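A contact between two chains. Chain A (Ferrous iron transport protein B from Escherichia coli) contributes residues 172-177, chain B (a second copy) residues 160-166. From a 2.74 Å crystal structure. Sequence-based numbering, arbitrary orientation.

Chain A, residues 172-177: VELVHY
Chain B 160-166: KLAIDRY

An arginine placed just beyond the end of a helix can reach across an interface and gather acceptors from an irregular segment, and the contact between two copies of the ferrous iron transport protein B illustrates this well. Chain B supplies the last turn of a helix, running through Asp B164; Arg B165 is the first residue to leave helical geometry (phi/psi -105/8), although Arg B165 N still makes a weak bond to Leu B161 O at 3.1 Å. Chain A supplies an extended but irregular stretch, interrupted at Leu A174 (-90/-72). The nearest CA atoms across the contact are those of His A176 and Leu B161, 7.5 Å apart. Together the stretches bury 256 Å².

Arg B165 has the most surface covered, 81 Å². Its CA-to-CB bond points sideways, but an m rotamer followed by a nearly straight chain (chi2 169°, chi3 175°, chi4 174°) carries the guanidinium to chain A. There Arg B165 NH2 donates to Leu A174 O at 3.0 Å, near the guanidinium plane, and to Glu A173 OE2 at 3.2 Å and 165°, the latter also a salt bridge. Proximity alone is not enough: Glu A173 O lies 2.9 Å from Arg B165 NH2, yet the angle is too poor for a hydrogen bond.

The CA-to-CB bond of His A176, with 79 Å² covered, points toward chain B (chi1 -166°, t; chi2 86°). His A176 ND1 donates to Glu A173 OE2 at 3.0 Å, so one carboxylate oxygen accepts from both histidine and arginine and ties them together; Glu A173 is itself t, t (-158°, -150°), with chi3 -68°. Other histidine contacts are packing: His A176 CB meets Leu B161 CD1 at 3.6 Å, and His A176 NE2 lies 3.6 Å from Asp B164 CB. The CA-to-CB bond of Leu B161 (t, p) points sideways but the side chain's end comes nearer, whereas that of Asp B164 (m) points toward chain A.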

# COMPACT_ATOMS: atom_id res chain seq x y z
N VAL A 172 12.45 3.75 7.67
CA VAL A 172 12.29 4.22 6.30
C VAL A 172 12.92 5.61 6.17
O VAL A 172 12.95 6.37 7.14
CB VAL A 172 10.78 4.21 5.91
CG1 VAL A 172 10.04 5.46 6.42
CG2 VAL A 172 10.60 4.04 4.41
N GLU A 173 13.45 5.94 5.00
CA GLU A 173 14.07 7.24 4.80
C GLU A 173 13.03 8.36 4.66
O GLU A 173 12.21 8.35 3.73
CB GLU A 173 15.04 7.24 3.60
CG GLU A 173 16.08 8.37 3.66
CD GLU A 173 16.53 8.85 2.29
OE1 GLU A 173 17.21 8.07 1.57
OE2 GLU A 173 16.22 10.00 1.93
N LEU A 174 13.07 9.31 5.59
CA LEU A 174 12.12 10.41 5.61
C LEU A 174 12.61 11.60 4.79
O LEU A 174 12.09 11.86 3.71
CB LEU A 174 11.82 10.83 7.05
CG LEU A 174 11.11 9.81 7.95
CD1 LEU A 174 11.35 10.17 9.41
CD2 LEU A 174 9.62 9.73 7.62
N VAL A 175 13.61 12.30 5.31
CA VAL A 175 14.13 13.50 4.65
C VAL A 175 15.43 13.21 3.89
O VAL A 175 16.38 12.66 4.45
CB VAL A 175 14.37 14.66 5.65
CG1 VAL A 175 14.68 15.94 4.92
CG2 VAL A 175 13.16 14.85 6.55
N HIS A 176 15.46 13.60 2.62
CA HIS A 176 16.62 13.39 1.78
C HIS A 176 17.53 14.62 1.79
O HIS A 176 17.44 15.48 0.91
CB HIS A 176 16.17 13.04 0.36
CG HIS A 176 17.26 12.48 -0.50
ND1 HIS A 176 17.58 11.14 -0.51
CD2 HIS A 176 18.09 13.08 -1.38
CE1 HIS A 176 18.56 10.93 -1.36
NE2 HIS A 176 18.89 12.09 -1.91
N TYR A 177 18.39 14.69 2.79
CA TYR A 177 19.33 15.80 2.95
C TYR A 177 20.51 15.69 1.98
O TYR A 177 20.88 14.59 1.57
CB TYR A 177 19.88 15.82 4.37
CG TYR A 177 18.86 16.04 5.45
CD1 TYR A 177 18.42 14.98 6.24
CD2 TYR A 177 18.36 17.31 5.71
CE1 TYR A 177 17.49 15.18 7.25
CE2 TYR A 177 17.43 17.52 6.72
CZ TYR A 177 17.00 16.45 7.48
OH TYR A 177 16.07 16.67 8.48
N LYS B 160 11.33 15.24 -8.11
CA LYS B 160 12.75 15.40 -7.79
C LYS B 160 13.23 14.42 -6.73
O LYS B 160 14.32 13.85 -6.85
CB LYS B 160 13.04 16.84 -7.36
CG LYS B 160 13.09 17.83 -8.50
CD LYS B 160 13.63 19.17 -8.04
CE LYS B 160 13.98 20.05 -9.22
NZ LYS B 160 14.44 21.41 -8.80
N LEU B 161 12.42 14.23 -5.69
CA LEU B 161 12.70 13.24 -4.65
C LEU B 161 12.80 11.83 -5.24
O LEU B 161 13.73 11.09 -4.93
CB LEU B 161 11.64 13.29 -3.55
CG LEU B 161 11.87 12.47 -2.28
CD1 LEU B 161 13.14 12.91 -1.56
CD2 LEU B 161 10.67 12.54 -1.35
N ALA B 162 11.85 11.48 -6.10
CA ALA B 162 11.84 10.17 -6.75
C ALA B 162 13.06 9.95 -7.64
O ALA B 162 13.54 8.82 -7.75
CB ALA B 162 10.55 9.98 -7.53
N ILE B 163 13.55 11.02 -8.27
CA ILE B 163 14.76 10.95 -9.10
C ILE B 163 16.01 10.64 -8.27
O ILE B 163 16.85 9.84 -8.68
CB ILE B 163 14.96 12.25 -9.94
CG1 ILE B 163 13.90 12.33 -11.05
CG2 ILE B 163 16.36 12.32 -10.55
CD1 ILE B 163 13.76 13.70 -11.69
N ASP B 164 16.12 11.26 -7.10
CA ASP B 164 17.23 11.01 -6.17
C ASP B 164 17.17 9.63 -5.52
O ASP B 164 18.19 9.11 -5.06
CB ASP B 164 17.28 12.08 -5.08
CG ASP B 164 17.79 13.42 -5.58
OD1 ASP B 164 18.38 13.48 -6.68
OD2 ASP B 164 17.60 14.42 -4.86
N ARG B 165 15.98 9.04 -5.48
CA ARG B 165 15.79 7.74 -4.85
C ARG B 165 15.62 6.63 -5.88
O ARG B 165 15.33 5.50 -5.52
CB ARG B 165 14.59 7.77 -3.91
CG ARG B 165 14.86 8.43 -2.59
CD ARG B 165 13.55 8.65 -1.86
NE ARG B 165 13.76 9.18 -0.51
CZ ARG B 165 12.79 9.56 0.31
NH1 ARG B 165 11.52 9.47 -0.08
NH2 ARG B 165 13.09 10.03 1.52
N TYR B 166 15.82 6.96 -7.15
CA TYR B 166 15.59 6.00 -8.21
C TYR B 166 16.45 4.75 -8.05
O TYR B 166 17.64 4.81 -7.75
CB TYR B 166 15.76 6.64 -9.60
CG TYR B 166 17.12 6.49 -10.26
CD1 TYR B 166 17.31 5.57 -11.30
CD2 TYR B 166 18.21 7.26 -9.85
CE1 TYR B 166 18.55 5.43 -11.92
CE2 TYR B 166 19.46 7.12 -10.46
CZ TYR B 166 19.62 6.21 -11.49
OH TYR B 166 20.85 6.07 -12.09